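Local coordinates for protein putative peptidase (Bacteroides fragilis, PDB 5DYN) that acts as a cysteine protease of the clostripain family that probably activates the Bacteroides fragilis toxin, this chain being the C-terminal part of the whole protein, at residues 29-34 with 63-68; 37-42 with 230-235; 54-59 with 108-113. All coordinates share one frame; numbering follows the deposited sequence. Where two conformers were deposited one is given.

Overall arrangement
From the N terminus, the end of strand 25-31 enters contact 1 at 29-34, and after a few residues helix 38-43 enters contact 2. Strand 50-53 then leads into 54-59, the first half of contact 3, before contact 1 closes a loop of 28 residues at 63-68. Contact 3 closes at 108-113, so its loop crosses that of contact 1. Contact 2 closes last, at 230-235; it crosses contact 1 and spans contact 3 entirely. Contacts 1 and 3 lie about 9 Å apart between centres, touch each other, serve the same sheet and share a sodium ion. Contact 2, farther off, joins the helix that follows strand 25-31 to one near the C terminus.

Contact 1 (29-34 with 63-68); sequences FFDACF and APYQTV. With NA (sodium ion), chain J; NA (sodium ion), chain E.
F29 meets both A63 and V68, its CG anti to the backbone N (chi1 178°), which brings the ring up against A63 and V68. The CZ tip of F29 touches A63 CB at 4.0 Å, with the methyl near the ring plane, at the edge. V68 CG1 approaches CE2 of F29 at 4.1 Å, the two side chains crossing at about a right angle. Next comes D31, which carries the polar half of the contact on one oxygen. D31 OD2 takes the A63 N-H at 2.9 Å through its syn lone pair, with an N-H...O angle of 156°. The hydroxyl of Y65 also donates to it, tip to tip and 2.5 Å from Y65 OH to D31 OD2, although this bond is weak in geometry; carboxylate and phenol planes stand 52° apart. The other oxygen, OD1, is held by Y86 of helix 78-92, so both ends of this buried carboxylate have partners. Further on, F34 O binds a sodium ion at 2.7 Å, while a second sodium takes A63 O at 2.6 Å, together with P61 and with D35 and E38 of the other chain. Residues 29-31 also pair in parallel with a strand of that chain, continuing the sheet across the interface. The end of strand 25-31 tied to the start of helix 65-72, which follows the neighbouring parallel strand 50-53, fits the caspase-like alpha/beta fold of clan CD peptidases.

Contact 2 (37-42 with 230-235); sequences AVEVAY and TEWYKV. With NA (sodium ion), chain G.
V38 puts its CG2 methyl squarely over the six-membered ring of the W232 indole. The carbon stands 3.4 Å from the centroid of that ring and only 5° off its normal, a CH-pi contact. With CG2 anti to the backbone N, V38 leaves CG1 wedged between N and carbonyl carbon. One turn on, Y42 meets the same indole differently: the edge of W232 is turned toward the tyrosine face in an offset edge-to-face pair, centroids 5.8 Å apart and planes at 66°. V235 then reaches Y42 tip to tip, its CG2 over one face of the phenol and 3.5 Å from Y42 CZ. Beside the indole, E39 CG lies 3.8 Å from W232 CD1, while the bent glutamate chain sends OE2 to the backbone N of Y214.

A water joins the two backbones, donating to E39 O at 2.6 Å and accepting from W232 N at 3.0 Å. Helices 38-42 and 231-235 cross at 95° with axes 9.2 Å apart. T230 caps the second helix through OG1, which accepts from Y233 N, and A123 and T126 of helix 119-127 pack against W232.

W232 NE1 lies 2.6 Å from a sodium ion modelled among Y227, T213 and W238. An indole N-H has no in-plane lone pair to offer a cation, so that assignment deserves caution. Chemically, the direct touch is apolar and aromatic, and its polar link is made through water.

Contact 3 (54-59 with 108-113); sequences SPTEIP and GVSVGV. With NA (sodium ion), chain J.
S54 OG is shared between its own chain and S110 across the contact. S54 OG accepts the N-H of T56 at 3.1 Å with an angle of 148°, forming an ST turn, and is hydrogen-bonded to S110 OG, also at 3.1 Å, where either hydroxyl could be the donor. The position follows from the torsions: S54 OG is anti to its backbone N (chi1 176°), whereas S110 OG sits between N and carbonyl carbon (chi1 68°). One oxygen thus fixes the bend of 54-56 and holds it to the start of strand 110-115.

T56 comes up on S110 with its methyl: CG2 of T56 is 3.5 Å from S110 OG, while T56 OG1 turns to the carbonyl oxygen of Y148. P55 brings CD to within 4.2 Å of S110 OG and gives its carbonyl oxygen to a sodium ion at 2.6 Å, a site completed by F34 O and S212 OG.

Farther along, the contact becomes apolar. P59 crosses V109 at about a right angle, its ring carbon CD 3.6 Å from V109 CG2. P59 CG also rests 3.9 Å from G108 O, where the second segment passes through a glycine with positive phi. W105 also packs against P59.

Residues 54-59 leave the end of strand 50-53, which is flanked in the sheet by 25-31 and 110-115. G112 pairs through its backbone with S53 in that strand. From helix 78-92, A83 packs on V111 and Y90 on V109; from the next strand, 185-196, W188 and S190 pack against S110. The contact therefore carries the join between the neighbouring antiparallel strands 50-53 and 110-115 beyond the end of 50-53, into the loop that follows.

Contact 1 (29-34 with 63-68)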
loop_
_atom_site.group_PDB
_atom_site.type_symbol
_atom_site.label_atom_id
_atom_site.label_comp_id
_atom_site.label_asym_id
_atom_site.label_seq_id
_atom_site.Cartn_x
_atom_site.Cartn_y
_atom_site.Cartn_z
ATOM N N PHE B 29 1.794 5.356 -3.420
ATOM C CA PHE B 29 1.196 4.214 -4.098
ATOM C C PHE B 29 1.975 2.939 -3.788
ATOM O O PHE B 29 3.112 2.769 -4.230
ATOM C CB PHE B 29 1.141 4.460 -5.611
ATOM C CG PHE B 29 0.581 3.306 -6.401
ATOM C CD1 PHE B 29 -0.371 2.458 -5.853
ATOM C CD2 PHE B 29 1.018 3.065 -7.695
ATOM C CE1 PHE B 29 -0.874 1.397 -6.579
ATOM C CE2 PHE B 29 0.516 2.006 -8.425
ATOM C CZ PHE B 29 -0.432 1.171 -7.866
ATOM N N PHE B 30 1.352 2.047 -3.024
ATOM C CA PHE B 30 1.935 0.745 -2.725
ATOM C C PHE B 30 1.397 -0.331 -3.658
ATOM O O PHE B 30 0.360 -0.940 -3.389
ATOM C CB PHE B 30 1.664 0.345 -1.273
ATOM C CG PHE B 30 2.591 0.985 -0.283
ATOM C CD1 PHE B 30 2.367 2.274 0.165
ATOM C CD2 PHE B 30 3.687 0.293 0.205
ATOM C CE1 PHE B 30 3.218 2.863 1.077
ATOM C CE2 PHE B 30 4.544 0.878 1.117
ATOM C CZ PHE B 30 4.309 2.165 1.553
ATOM N N ASP B 31 2.100 -0.560 -4.761
ATOM C CA ASP B 31 1.801 -1.691 -5.627
ATOM C C ASP B 31 2.329 -2.953 -4.953
ATOM O O ASP B 31 3.284 -3.570 -5.427
ATOM C CB ASP B 31 2.429 -1.510 -7.010
ATOM C CG ASP B 31 1.688 -2.272 -8.091
ATOM O OD1 ASP B 31 0.804 -3.089 -7.746
ATOM O OD2 ASP B 31 1.995 -2.063 -9.286
ATOM N N ALA B 32 1.706 -3.313 -3.834
ATOM C CA ALA B 32 2.169 -4.410 -2.995
ATOM C C ALA B 32 1.025 -4.917 -2.123
ATOM O O ALA B 32 0.033 -4.218 -1.922
ATOM C CB ALA B 32 3.341 -3.964 -2.136
ATOM N N CYS B 33 1.172 -6.131 -1.601
ATOM C CA CYS B 33 0.103 -6.783 -0.851
ATOM C C CYS B 33 -0.180 -6.141 0.502
ATOM O O CYS B 33 0.732 -5.681 1.182
ATOM C CB CYS B 33 0.439 -8.261 -0.637
ATOM S SG CYS B 33 -0.046 -9.341 -1.997
ATOM N N PHE B 34 -1.461 -6.104 0.868
ATOM C CA PHE B 34 -1.889 -5.865 2.247
ATOM C C PHE B 34 -1.527 -4.496 2.822
ATOM O O PHE B 34 -1.604 -4.304 4.032
ATOM C CB PHE B 34 -1.296 -6.940 3.166
ATOM C CG PHE B 34 -1.715 -8.346 2.829
ATOM C CD1 PHE B 34 -3.053 -8.677 2.683
ATOM C CD2 PHE B 34 -0.763 -9.346 2.681
ATOM C CE1 PHE B 34 -3.435 -9.980 2.390
ATOM C CE2 PHE B 34 -1.136 -10.648 2.385
ATOM C CZ PHE B 34 -2.473 -10.964 2.243
ATOM N N ALA B 63 0.084 -3.050 -11.237
ATOM C CA ALA B 63 -0.596 -1.956 -11.915
ATOM C C ALA B 63 -0.426 -2.025 -13.431
ATOM O O ALA B 63 0.619 -2.450 -13.926
ATOM C CB ALA B 63 -0.085 -0.619 -11.390
ATOM N N PRO B 64 -1.470 -1.617 -14.172
ATOM C CA PRO B 64 -1.355 -1.374 -15.613
ATOM C C PRO B 64 -0.635 -0.057 -15.848
ATOM O O PRO B 64 -1.270 0.960 -16.127
ATOM C CB PRO B 64 -2.810 -1.310 -16.078
ATOM C CG PRO B 64 -3.551 -0.822 -14.878
ATOM C CD PRO B 64 -2.848 -1.420 -13.688
ATOM N N TYR B 65 0.688 -0.079 -15.730
ATOM C CA TYR B 65 1.480 1.147 -15.762
ATOM C C TYR B 65 1.409 1.878 -17.100
ATOM O O TYR B 65 1.910 2.993 -17.224
ATOM C CB TYR B 65 2.938 0.840 -15.405
ATOM C CG TYR B 65 3.139 0.534 -13.937
ATOM C CD1 TYR B 65 3.167 1.555 -12.993
ATOM C CD2 TYR B 65 3.296 -0.773 -13.491
ATOM C CE1 TYR B 65 3.342 1.284 -11.649
ATOM C CE2 TYR B 65 3.474 -1.053 -12.148
ATOM C CZ TYR B 65 3.496 -0.020 -11.231
ATOM O OH TYR B 65 3.672 -0.290 -9.892
ATOM N N GLN B 66 0.783 1.262 -18.099
ATOM C CA GLN B 66 0.556 1.950 -19.363
ATOM C C GLN B 66 -0.521 3.020 -19.185
ATOM O O GLN B 66 -0.543 4.014 -19.908
ATOM C CB GLN B 66 0.166 0.965 -20.469
ATOM C CG GLN B 66 -1.107 0.180 -20.212
ATOM C CD GLN B 66 -0.845 -1.169 -19.573
ATOM O OE1 GLN B 66 0.127 -1.348 -18.842
ATOM N NE2 GLN B 66 -1.717 -2.129 -19.852
ATOM N N THR B 67 -1.405 2.818 -18.209
ATOM C CA THR B 67 -2.438 3.804 -17.902
ATOM C C THR B 67 -2.209 4.465 -16.543
ATOM O O THR B 67 -2.630 5.602 -16.323
ATOM C CB THR B 67 -3.838 3.178 -17.913
ATOM O OG1 THR B 67 -3.939 2.206 -16.867
ATOM C CG2 THR B 67 -4.117 2.514 -19.255
ATOM N N VAL B 68 -1.540 3.756 -15.636
ATOM C CA VAL B 68 -1.276 4.286 -14.301
ATOM C C VAL B 68 -0.236 5.404 -14.354
ATOM O O VAL B 68 -0.361 6.411 -13.653
ATOM C CB VAL B 68 -0.803 3.179 -13.329
ATOM C CG1 VAL B 68 -0.393 3.775 -11.992
ATOM C CG2 VAL B 68 -1.901 2.153 -13.125
HETATM NA NA NA J . -4.057 -5.052 4.819
HETATM NA NA NA E . 1.760 -4.547 -14.890
HETATM O O HOH W 1 1.539 -6.712 -16.227
#

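Contact 2 (37-42 with 230-235)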
loop_
_atom_site.group_PDB
_atom_site.type_symbol
_atom_site.label_atom_id
_atom_site.label_comp_id
_atom_site.label_asym_id
_atom_site.label_seq_id
_atom_site.Cartn_x
_atom_site.Cartn_y
_atom_site.Cartn_z
ATOM N N ALA B 37 -3.616 -0.630 5.133
ATOM C CA ALA B 37 -3.949 -0.888 6.526
ATOM C C ALA B 37 -3.954 0.414 7.314
ATOM O O ALA B 37 -3.166 1.318 7.034
ATOM C CB ALA B 37 -2.963 -1.873 7.133
ATOM N N VAL B 38 -4.841 0.504 8.300
ATOM C CA VAL B 38 -4.946 1.706 9.116
ATOM C C VAL B 38 -3.622 1.981 9.837
ATOM O O VAL B 38 -3.245 3.133 10.040
ATOM C CB VAL B 38 -6.112 1.594 10.138
ATOM C CG1 VAL B 38 -5.913 0.413 11.082
ATOM C CG2 VAL B 38 -6.282 2.891 10.914
ATOM N N GLU B 39 -2.901 0.919 10.183
ATOM C CA GLU B 39 -1.641 1.047 10.903
ATOM C C GLU B 39 -0.532 1.585 10.007
ATOM O O GLU B 39 0.366 2.290 10.468
ATOM C CB GLU B 39 -1.227 -0.298 11.496
ATOM C CG GLU B 39 -2.239 -0.881 12.474
ATOM C CD GLU B 39 -3.281 -1.765 11.798
ATOM O OE1 GLU B 39 -3.370 -1.761 10.550
ATOM O OE2 GLU B 39 -4.016 -2.467 12.522
ATOM N N VAL B 40 -0.590 1.244 8.727
ATOM C CA VAL B 40 0.379 1.760 7.768
ATOM C C VAL B 40 0.016 3.191 7.392
ATOM O O VAL B 40 0.883 4.063 7.310
ATOM C CB VAL B 40 0.445 0.883 6.507
ATOM C CG1 VAL B 40 1.444 1.452 5.510
ATOM C CG2 VAL B 40 0.809 -0.547 6.886
ATOM N N ALA B 41 -1.275 3.423 7.178
ATOM C CA ALA B 41 -1.780 4.757 6.879
ATOM C C ALA B 41 -1.413 5.740 7.982
ATOM O O ALA B 41 -0.949 6.846 7.706
ATOM C CB ALA B 41 -3.286 4.722 6.682
ATOM N N TYR B 42 -1.611 5.338 9.233
ATOM C CA TYR B 42 -1.309 6.226 10.348
ATOM C C TYR B 42 0.193 6.444 10.482
ATOM O O TYR B 42 0.640 7.564 10.708
ATOM C CB TYR B 42 -1.875 5.687 11.666
ATOM C CG TYR B 42 -1.699 6.661 12.814
ATOM C CD1 TYR B 42 -2.632 7.662 13.051
ATOM C CD2 TYR B 42 -0.588 6.593 13.646
ATOM C CE1 TYR B 42 -2.468 8.562 14.091
ATOM C CE2 TYR B 42 -0.415 7.490 14.685
ATOM C CZ TYR B 42 -1.357 8.473 14.903
ATOM O OH TYR B 42 -1.187 9.366 15.939
ATOM N N THR B 230 3.271 -0.711 17.139
ATOM C CA THR B 230 2.729 0.192 16.131
ATOM C C THR B 230 2.291 1.497 16.786
ATOM O O THR B 230 1.869 1.508 17.943
ATOM C CB THR B 230 1.539 -0.436 15.372
ATOM O OG1 THR B 230 0.434 -0.618 16.264
ATOM C CG2 THR B 230 1.928 -1.776 14.791
ATOM N N GLU B 231 2.404 2.600 16.053
ATOM C CA GLU B 231 1.998 3.899 16.573
ATOM C C GLU B 231 0.476 4.008 16.634
ATOM O O GLU B 231 -0.073 4.742 17.456
ATOM C CB GLU B 231 2.580 5.025 15.716
ATOM C CG GLU B 231 4.093 4.962 15.549
ATOM C CD GLU B 231 4.838 5.040 16.870
ATOM O OE1 GLU B 231 4.317 5.665 17.818
ATOM O OE2 GLU B 231 5.946 4.474 16.962
ATOM N N TRP B 232 -0.202 3.272 15.760
ATOM C CA TRP B 232 -1.660 3.262 15.759
ATOM C C TRP B 232 -2.189 2.664 17.056
ATOM O O TRP B 232 -3.147 3.169 17.627
ATOM C CB TRP B 232 -2.202 2.485 14.558
ATOM C CG TRP B 232 -3.677 2.238 14.633
ATOM C CD1 TRP B 232 -4.294 1.073 14.988
ATOM C CD2 TRP B 232 -4.723 3.178 14.359
ATOM N NE1 TRP B 232 -5.659 1.227 14.943
ATOM C CE2 TRP B 232 -5.950 2.510 14.560
ATOM C CE3 TRP B 232 -4.743 4.519 13.957
ATOM C CZ2 TRP B 232 -7.183 3.137 14.376
ATOM C CZ3 TRP B 232 -5.969 5.140 13.775
ATOM C CH2 TRP B 232 -7.172 4.449 13.985
ATOM N N TYR B 233 -1.552 1.594 17.518
ATOM C CA TYR B 233 -1.912 0.965 18.785
ATOM C C TYR B 233 -1.932 1.974 19.932
ATOM O O TYR B 233 -2.859 1.989 20.740
ATOM C CB TYR B 233 -0.936 -0.171 19.108
ATOM C CG TYR B 233 -0.969 -0.636 20.548
ATOM C CD1 TYR B 233 -1.854 -1.624 20.963
ATOM C CD2 TYR B 233 -0.109 -0.089 21.497
ATOM C CE1 TYR B 233 -1.886 -2.050 22.278
ATOM C CE2 TYR B 233 -0.136 -0.504 22.812
ATOM C CZ TYR B 233 -1.023 -1.485 23.197
ATOM O OH TYR B 233 -1.046 -1.899 24.507
ATOM N N LYS B 234 -0.903 2.813 19.988
ATOM C CA LYS B 234 -0.735 3.764 21.083
ATOM C C LYS B 234 -1.838 4.825 21.125
ATOM O O LYS B 234 -2.151 5.358 22.190
ATOM C CB LYS B 234 0.638 4.436 20.977
ATOM C CG LYS B 234 1.802 3.454 21.071
ATOM C CD LYS B 234 3.117 4.073 20.622
ATOM C CE LYS B 234 4.232 3.032 20.590
ATOM N NZ LYS B 234 5.449 3.530 19.885
ATOM N N VAL B 235 -2.437 5.115 19.974
ATOM C CA VAL B 235 -3.423 6.190 19.885
ATOM C C VAL B 235 -4.834 5.705 19.554
ATOM O O VAL B 235 -5.778 6.491 19.571
ATOM C CB VAL B 235 -3.011 7.240 18.824
ATOM C CG1 VAL B 235 -1.729 7.943 19.239
ATOM C CG2 VAL B 235 -2.853 6.587 17.457
HETATM NA NA NA G . -6.695 -1.199 15.091
HETATM O O HOH W 2 0.825 2.783 12.951
#

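Contact 3 (54-59 with 108-113)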
loop_
_atom_site.group_PDB
_atom_site.type_symbol
_atom_site.label_atom_id
_atom_site.label_comp_id
_atom_site.label_asym_id
_atom_site.label_seq_id
_atom_site.Cartn_x
_atom_site.Cartn_y
_atom_site.Cartn_z
ATOM N N SER B 54 -4.065 -2.101 -1.746
ATOM C CA SER B 54 -5.166 -3.006 -1.452
ATOM C C SER B 54 -5.072 -3.473 -0.013
ATOM O O SER B 54 -3.976 -3.686 0.494
ATOM C CB SER B 54 -5.156 -4.213 -2.392
ATOM O OG SER B 54 -6.174 -5.136 -2.046
ATOM N N PRO B 55 -6.222 -3.624 0.657
ATOM C CA PRO B 55 -6.224 -4.187 2.010
ATOM C C PRO B 55 -5.917 -5.681 1.976
ATOM O O PRO B 55 -5.517 -6.265 2.988
ATOM C CB PRO B 55 -7.650 -3.920 2.500
ATOM C CG PRO B 55 -8.465 -3.872 1.249
ATOM C CD PRO B 55 -7.575 -3.248 0.209
ATOM N N THR B 56 -6.103 -6.286 0.807
ATOM C CA THR B 56 -5.830 -7.704 0.626
ATOM C C THR B 56 -4.688 -7.902 -0.377
ATOM O O THR B 56 -3.836 -7.023 -0.537
ATOM C CB THR B 56 -7.095 -8.463 0.165
ATOM O OG1 THR B 56 -6.794 -9.855 0.008
ATOM C CG2 THR B 56 -7.626 -7.896 -1.152
ATOM N N GLU B 57 -4.663 -9.050 -1.048
ATOM C CA GLU B 57 -3.565 -9.368 -1.957
ATOM C C GLU B 57 -3.626 -8.602 -3.279
ATOM O O GLU B 57 -4.698 -8.406 -3.852
ATOM C CB GLU B 57 -3.533 -10.870 -2.233
ATOM C CG GLU B 57 -3.367 -11.702 -0.978
ATOM C CD GLU B 57 -3.379 -13.189 -1.255
ATOM O OE1 GLU B 57 -2.623 -13.635 -2.144
ATOM O OE2 GLU B 57 -4.146 -13.911 -0.581
ATOM N N ILE B 58 -2.456 -8.174 -3.744
ATOM C CA ILE B 58 -2.305 -7.492 -5.026
ATOM C C ILE B 58 -1.902 -8.492 -6.114
ATOM O O ILE B 58 -1.025 -9.326 -5.892
ATOM C CB ILE B 58 -1.252 -6.357 -4.929
ATOM C CG1 ILE B 58 -1.871 -5.101 -4.316
ATOM C CG2 ILE B 58 -0.656 -6.029 -6.295
ATOM C CD1 ILE B 58 -2.921 -4.454 -5.194
ATOM N N PRO B 59 -2.554 -8.422 -7.287
ATOM C CA PRO B 59 -2.216 -9.286 -8.425
ATOM C C PRO B 59 -0.741 -9.198 -8.807
ATOM O O PRO B 59 -0.173 -8.108 -8.781
ATOM C CB PRO B 59 -3.099 -8.741 -9.554
ATOM C CG PRO B 59 -4.250 -8.104 -8.859
ATOM C CD PRO B 59 -3.688 -7.529 -7.588
ATOM N N GLY B 108 -9.779 -10.304 -11.039
ATOM C CA GLY B 108 -10.193 -9.004 -10.547
ATOM C C GLY B 108 -9.207 -8.398 -9.569
ATOM O O GLY B 108 -8.047 -8.814 -9.502
ATOM N N VAL B 109 -9.679 -7.422 -8.798
ATOM C CA VAL B 109 -8.820 -6.647 -7.910
ATOM C C VAL B 109 -9.657 -5.777 -6.968
ATOM O O VAL B 109 -10.864 -5.617 -7.162
ATOM C CB VAL B 109 -7.850 -5.749 -8.720
ATOM C CG1 VAL B 109 -8.554 -4.476 -9.178
ATOM C CG2 VAL B 109 -6.602 -5.417 -7.913
ATOM N N SER B 110 -9.011 -5.227 -5.944
ATOM C CA SER B 110 -9.636 -4.241 -5.071
ATOM C C SER B 110 -8.624 -3.153 -4.715
ATOM O O SER B 110 -7.513 -3.446 -4.282
ATOM C CB SER B 110 -10.182 -4.902 -3.806
ATOM O OG SER B 110 -9.136 -5.389 -2.986
ATOM N N VAL B 111 -9.013 -1.896 -4.909
ATOM C CA VAL B 111 -8.127 -0.766 -4.646
ATOM C C VAL B 111 -8.815 0.281 -3.773
ATOM O O VAL B 111 -9.978 0.623 -3.994
ATOM C CB VAL B 111 -7.658 -0.094 -5.960
ATOM C CG1 VAL B 111 -6.701 1.055 -5.665
ATOM C CG2 VAL B 111 -7.001 -1.110 -6.876
ATOM N N GLY B 112 -8.091 0.786 -2.778
ATOM C CA GLY B 112 -8.605 1.843 -1.931
ATOM C C GLY B 112 -7.658 3.024 -1.843
ATOM O O GLY B 112 -6.444 2.867 -1.976
ATOM N N VAL B 113 -8.207 4.213 -1.629
ATOM C CA VAL B 113 -7.384 5.390 -1.379
ATOM C C VAL B 113 -7.774 6.037 -0.056
ATOM O O VAL B 113 -8.945 6.333 0.181
ATOM C CB VAL B 113 -7.501 6.430 -2.503
ATOM C CG1 VAL B 113 -6.562 7.593 -2.241
ATOM C CG2 VAL B 113 -7.185 5.801 -3.837
HETATM NA NA NA J . -4.057 -5.052 4.819
#